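Local structure of TRAP-type C4-dicarboxylate:H+ symport system substrate-binding component DctP (Shewanella oneidensis, 4MX6) at residues L176-M181 and V193-V198; Q160-T165 and D215-T220. The protein probably captures C4-dicarboxylates such as succinate in the periplasm and hands them to a TRAP-type transporter for uptake into the cell. All blocks are in the same frame, centred on the assembly; numbering follows the deposited sequence. Where two conformers were deposited one is given.

Contact 1 of 2, residues L176-M181 and V193-V198; sequences LKFRVM and VGAIPV
Phe178 and Ala195 meet on the face of the sheet that also carries Pro197: the methyl CB of Ala195 lies 3.8 Å from CD1 of Phe178, approaching the ring obliquely. In Phe178 a chi1 of -74° sets CG anti to the carbonyl carbon, beside the backbone N; the ring lies on the same face as Pro197, where Phe190 of helix 184-191 stacks on it. Ala195 is small enough to sit close to the backbone, its CB also 3.4 Å from Leu176 O. Farther along, Val180 CG2 approaches Pro197 CB at 4.3 Å, and Pro197 in turn packs on the same helix. Lys177, Ile196, Arg179 and Val198 lie on the other face; Lys177 and Ile196 are exposed there, whereas Arg179 is buried. Lys177 CG comes within 4.0 Å of Ile196 CB, and the two side chains cross obliquely before their ends diverge. The backbones are laced in parallel register by Ile196 N to Leu176 O (2.8 Å), Phe178 N to Ile196 O, Val198 N to Phe178 O and Val180 N to Val198 O (2.8 Å). Pro197 has no N-H to give, yet its CA makes a CA-H...O contact with Phe178 O at 3.3 Å. Arg179 sends its guanidinium beyond the pair, giving NE to Lys200 O and NH2 to the bound succinate. The whole is a beta-alpha-beta unit, strand 177-180, helix 184-191 and strand 196-199, with a ligand-binding arginine on its first strand.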
loop_
_atom_site.group_PDB
_atom_site.type_symbol
_atom_site.label_atom_id
_atom_site.label_comp_id
_atom_site.label_asym_id
_atom_site.label_seq_id
_atom_site.Cartn_x
_atom_site.Cartn_y
_atom_site.Cartn_z
ATOM N N LEU A 176 5.769 -22.762 -0.235
ATOM C CA LEU A 176 6.667 -21.667 -0.583
ATOM C C LEU A 176 6.615 -20.582 0.486
ATOM O O LEU A 176 5.554 -20.314 1.062
ATOM C CB LEU A 176 6.301 -21.056 -1.936
ATOM C CG LEU A 176 6.417 -21.943 -3.170
ATOM C CD1 LEU A 176 6.086 -21.117 -4.408
ATOM C CD2 LEU A 176 7.785 -22.620 -3.289
ATOM N N LYS A 177 7.762 -19.954 0.733
ATOM C CA LYS A 177 7.856 -18.858 1.690
ATOM C C LYS A 177 7.615 -17.538 0.969
ATOM O O LYS A 177 8.328 -17.220 0.012
ATOM C CB LYS A 177 9.249 -18.844 2.336
ATOM C CG LYS A 177 9.445 -19.899 3.413
ATOM C CD LYS A 177 10.862 -19.910 3.988
ATOM C CE LYS A 177 11.859 -20.503 3.032
ATOM N NZ LYS A 177 12.993 -21.088 3.797
ATOM N N PHE A 178 6.619 -16.775 1.424
ATOM C CA PHE A 178 6.327 -15.455 0.873
ATOM C C PHE A 178 6.518 -14.395 1.942
ATOM O O PHE A 178 5.966 -14.501 3.031
ATOM C CB PHE A 178 4.878 -15.368 0.374
ATOM C CG PHE A 178 4.622 -16.110 -0.914
ATOM C CD1 PHE A 178 4.354 -17.469 -0.907
ATOM C CD2 PHE A 178 4.622 -15.443 -2.129
ATOM C CE1 PHE A 178 4.101 -18.146 -2.080
ATOM C CE2 PHE A 178 4.371 -16.128 -3.311
ATOM C CZ PHE A 178 4.108 -17.475 -3.277
ATOM N N ARG A 179 7.264 -13.347 1.623
ATOM C CA ARG A 179 7.228 -12.159 2.466
ATOM C C ARG A 179 5.851 -11.526 2.357
ATOM O O ARG A 179 5.255 -11.491 1.280
ATOM C CB ARG A 179 8.286 -11.154 2.041
ATOM C CG ARG A 179 8.268 -9.845 2.841
ATOM C CD ARG A 179 7.459 -8.746 2.156
ATOM N NE ARG A 179 7.422 -7.526 2.968
ATOM C CZ ARG A 179 6.917 -6.369 2.554
ATOM N NH1 ARG A 179 6.871 -5.342 3.387
ATOM N NH2 ARG A 179 6.445 -6.237 1.329
ATOM N N VAL A 180 5.375 -10.999 3.479
ATOM C CA VAL A 180 4.189 -10.149 3.517
ATOM C C VAL A 180 4.507 -8.872 4.293
ATOM O O VAL A 180 5.362 -8.846 5.186
ATOM C CB VAL A 180 2.953 -10.847 4.148
ATOM C CG1 VAL A 180 2.432 -11.934 3.223
ATOM C CG2 VAL A 180 3.265 -11.377 5.540
ATOM N N MET A 181 3.775 -7.815 3.949
ATOM C CA MET A 181 3.635 -6.673 4.839
ATOM C C MET A 181 3.119 -7.176 6.187
ATOM O O MET A 181 2.521 -8.250 6.272
ATOM C CB MET A 181 2.664 -5.656 4.235
ATOM C CG MET A 181 3.168 -5.045 2.931
ATOM S SD MET A 181 2.066 -3.826 2.187
ATOM C CE MET A 181 0.837 -4.865 1.395
ATOM N N VAL A 193 -3.444 -21.261 1.344
ATOM C CA VAL A 193 -2.949 -22.107 0.263
ATOM C C VAL A 193 -1.725 -22.922 0.692
ATOM O O VAL A 193 -1.008 -23.484 -0.142
ATOM C CB VAL A 193 -2.659 -21.294 -1.032
ATOM C CG1 VAL A 193 -3.961 -20.707 -1.594
ATOM C CG2 VAL A 193 -1.628 -20.190 -0.791
ATOM N N GLY A 194 -1.497 -23.019 1.994
ATOM C CA GLY A 194 -0.411 -23.839 2.499
ATOM C C GLY A 194 0.967 -23.245 2.237
ATOM O O GLY A 194 1.973 -23.952 2.316
ATOM N N ALA A 195 1.020 -21.955 1.913
ATOM C CA ALA A 195 2.295 -21.243 1.839
ATOM C C ALA A 195 2.704 -20.762 3.230
ATOM O O ALA A 195 1.917 -20.824 4.171
ATOM C CB ALA A 195 2.201 -20.083 0.860
ATOM N N ILE A 196 3.937 -20.281 3.350
ATOM C CA ILE A 196 4.501 -19.889 4.637
ATOM C C ILE A 196 4.766 -18.377 4.616
ATOM O O ILE A 196 5.730 -17.919 4.002
ATOM C CB ILE A 196 5.834 -20.631 4.899
ATOM C CG1 ILE A 196 5.667 -22.155 4.766
ATOM C CG2 ILE A 196 6.390 -20.248 6.265
ATOM C CD1 ILE A 196 4.765 -22.779 5.795
ATOM N N PRO A 197 3.909 -17.592 5.278
ATOM C CA PRO A 197 4.101 -16.135 5.265
ATOM C C PRO A 197 5.142 -15.703 6.279
ATOM O O PRO A 197 5.219 -16.254 7.377
ATOM C CB PRO A 197 2.729 -15.602 5.666
ATOM C CG PRO A 197 2.147 -16.692 6.530
ATOM C CD PRO A 197 2.664 -17.989 5.967
ATOM N N VAL A 198 5.904 -14.678 5.905
ATOM C CA VAL A 198 6.967 -14.118 6.730
ATOM C C VAL A 198 6.799 -12.588 6.729
ATOM O O VAL A 198 6.905 -11.959 5.681
ATOM C CB VAL A 198 8.366 -14.507 6.159
ATOM C CG1 VAL A 198 9.475 -13.999 7.055
ATOM C CG2 VAL A 198 8.489 -16.029 5.956
#

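Contact 2 of 2, residues Q160-T165 and D215-T220; sequences QFTANT and DGQENT
Thr162 lies across the folded side chain of Gln217, its OG1 3.5 Å from Gln217 CG. With chi1 58° Gln217 places CG between its own backbone N and carbonyl carbon, and the bend at chi2 (83°) turns CD back toward Thr162. The hydroxyl of Thr162 is hydrogen-bonded to Gln233 OE1, which suits a small polar residue at this buried place. An alanine in place of Gln217 would probably leave Thr162 without the cover of the folded chain and open a gap beside its hydroxyl. Beneath them the backbones form antiparallel hydrogen-bonded pairs: Thr162 N donates to Gln217 O (2.9 Å, nearly straight at 174°) and Gln217 N returns a bond to Thr162 O; Gln160 and Asn219 exchange a second such pair, Gln160 N to Asn219 O at 2.8 Å. Phe161 and Glu218 form the non-hydrogen-bonded pair between them, with Phe161 CD1 4.4 Å from Glu218 CB. The buried carboxylate of Glu218 is met by Lys159 in a salt bridge and by His241 and Gln189 in hydrogen bonds. Gly216 suits its place because a side chain would run into Thr162 O, which lies 3.1 Å from its CA. Asn219 OD1 accepts Thr220 N and Asn223 ND2, while its ND2 donates a hydrogen bond to succinate. Strand 217-219 edges a mixed sheet beside strand 160-163, which pairs on its other flank with strand 235-237; Glu218 packs against helix 184-191, and Thr220 N-caps helix 221-226.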
loop_
_atom_site.group_PDB
_atom_site.type_symbol
_atom_site.label_atom_id
_atom_site.label_comp_id
_atom_site.label_asym_id
_atom_site.label_seq_id
_atom_site.Cartn_x
_atom_site.Cartn_y
_atom_site.Cartn_z
ATOM N N GLN A 160 0.377 -8.307 -7.669
ATOM C CA GLN A 160 0.706 -9.493 -8.441
ATOM C C GLN A 160 1.604 -10.378 -7.591
ATOM O O GLN A 160 2.392 -9.878 -6.788
ATOM C CB GLN A 160 1.474 -9.108 -9.712
ATOM C CG GLN A 160 0.973 -7.875 -10.439
ATOM C CD GLN A 160 -0.513 -7.891 -10.744
ATOM O OE1 GLN A 160 -1.127 -8.938 -10.862
ATOM N NE2 GLN A 160 -1.094 -6.712 -10.892
ATOM N N PHE A 161 1.523 -11.696 -7.774
ATOM C CA PHE A 161 2.481 -12.597 -7.142
ATOM C C PHE A 161 3.783 -12.665 -7.950
ATOM O O PHE A 161 3.756 -12.670 -9.183
ATOM C CB PHE A 161 1.951 -14.035 -7.097
ATOM C CG PHE A 161 0.716 -14.245 -6.265
ATOM C CD1 PHE A 161 0.692 -13.961 -4.901
ATOM C CD2 PHE A 161 -0.408 -14.807 -6.838
ATOM C CE1 PHE A 161 -0.452 -14.211 -4.146
ATOM C CE2 PHE A 161 -1.535 -15.064 -6.090
ATOM C CZ PHE A 161 -1.559 -14.760 -4.748
ATOM N N THR A 162 4.908 -12.781 -7.254
ATOM C CA THR A 162 6.139 -13.233 -7.894
ATOM C C THR A 162 6.673 -14.434 -7.140
ATOM O O THR A 162 6.440 -14.587 -5.931
ATOM C CB THR A 162 7.229 -12.131 -7.970
ATOM O OG1 THR A 162 7.744 -11.844 -6.665
ATOM C CG2 THR A 162 6.668 -10.859 -8.563
ATOM N N ALA A 163 7.395 -15.283 -7.871
ATOM C CA ALA A 163 8.101 -16.420 -7.293
ATOM C C ALA A 163 9.072 -16.926 -8.347
ATOM O O ALA A 163 9.300 -16.254 -9.367
ATOM C CB ALA A 163 7.108 -17.510 -6.879
ATOM N N ASN A 164 9.645 -18.106 -8.122
ATOM C CA ASN A 164 10.526 -18.719 -9.112
ATOM C C ASN A 164 9.848 -19.881 -9.828
ATOM O O ASN A 164 10.487 -20.761 -10.374
ATOM C CB ASN A 164 11.851 -19.097 -8.458
ATOM C CG ASN A 164 12.555 -17.882 -7.914
ATOM O OD1 ASN A 164 12.746 -16.901 -8.630
ATOM N ND2 ASN A 164 12.908 -17.916 -6.644
ATOM N N THR A 165 8.521 -19.809 -9.869
ATOM C CA THR A 165 7.678 -20.780 -10.551
ATOM C C THR A 165 6.349 -20.083 -10.870
ATOM O O THR A 165 5.969 -19.139 -10.180
ATOM C CB THR A 165 7.452 -22.008 -9.651
ATOM O OG1 THR A 165 6.933 -23.098 -10.426
ATOM C CG2 THR A 165 6.507 -21.679 -8.506
ATOM N N ASP A 215 10.891 -17.358 -1.121
ATOM C CA ASP A 215 10.642 -17.796 -2.479
ATOM C C ASP A 215 9.922 -16.754 -3.321
ATOM O O ASP A 215 10.153 -16.667 -4.526
ATOM C CB ASP A 215 9.837 -19.089 -2.444
ATOM C CG ASP A 215 10.586 -20.199 -1.748
ATOM O OD1 ASP A 215 11.654 -20.584 -2.265
ATOM O OD2 ASP A 215 10.126 -20.663 -0.689
ATOM N N GLY A 216 9.054 -15.958 -2.699
ATOM C CA GLY A 216 8.204 -15.052 -3.448
ATOM C C GLY A 216 7.664 -13.930 -2.595
ATOM O O GLY A 216 7.960 -13.821 -1.413
ATOM N N GLN A 217 6.878 -13.073 -3.234
ATOM C CA GLN A 217 6.252 -11.950 -2.556
ATOM C C GLN A 217 5.059 -11.490 -3.389
ATOM O O GLN A 217 4.716 -12.126 -4.390
ATOM C CB GLN A 217 7.273 -10.825 -2.281
ATOM C CG GLN A 217 7.991 -10.256 -3.511
ATOM C CD GLN A 217 7.182 -9.202 -4.245
ATOM O OE1 GLN A 217 6.869 -8.152 -3.692
ATOM N NE2 GLN A 217 6.830 -9.485 -5.495
ATOM N N GLU A 218 4.397 -10.417 -2.960
ATOM C CA GLU A 218 3.253 -9.856 -3.691
ATOM C C GLU A 218 3.441 -8.343 -3.740
ATOM O O GLU A 218 3.739 -7.709 -2.719
ATOM C CB GLU A 218 1.916 -10.214 -3.020
ATOM C CG GLU A 218 1.877 -9.907 -1.528
ATOM C CD GLU A 218 0.479 -9.836 -0.916
ATOM O OE1 GLU A 218 -0.474 -10.370 -1.505
ATOM O OE2 GLU A 218 0.339 -9.204 0.155
ATOM N N ASN A 219 3.250 -7.744 -4.907
ATOM C CA ASN A 219 3.408 -6.297 -5.009
ATOM C C ASN A 219 2.900 -5.774 -6.343
ATOM O O ASN A 219 2.572 -6.541 -7.252
ATOM C CB ASN A 219 4.858 -5.849 -4.757
ATOM C CG ASN A 219 4.905 -4.715 -3.765
ATOM O OD1 ASN A 219 4.277 -3.675 -3.988
ATOM N ND2 ASN A 219 5.550 -4.932 -2.631
ATOM N N THR A 220 2.836 -4.455 -6.452
ATOM C CA THR A 220 2.372 -3.824 -7.667
ATOM C C THR A 220 3.489 -3.766 -8.698
ATOM O O THR A 220 4.675 -3.898 -8.364
ATOM C CB THR A 220 1.888 -2.391 -7.389
ATOM O OG1 THR A 220 3.032 -1.612 -7.007
ATOM C CG2 THR A 220 0.828 -2.367 -6.279
#

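How the contacts relate
Contacts 1 and 2 have centres about 10 Å apart and touch directly. Lys177 O lies 2.8 Å from Asp215 N and 3.1 Å from Gly216 N, both probable hydrogen bonds, so the parallel pair of contact 1 is tied to the start of segment 215-220. Packing adds to this where Phe178 CD2 comes within 3.4 Å of Gly216 C. Strands 160-163 and 177-180 follow one another in the chain, and all of contact 1 falls in the sequence between the two segments of contact 2. Each contact supplies one succinate-binding residue, Arg179 and Asn219: their side chains are about 4 Å apart at their nearest atoms, and both hydrogen-bond to the same succinate oxygen, O3.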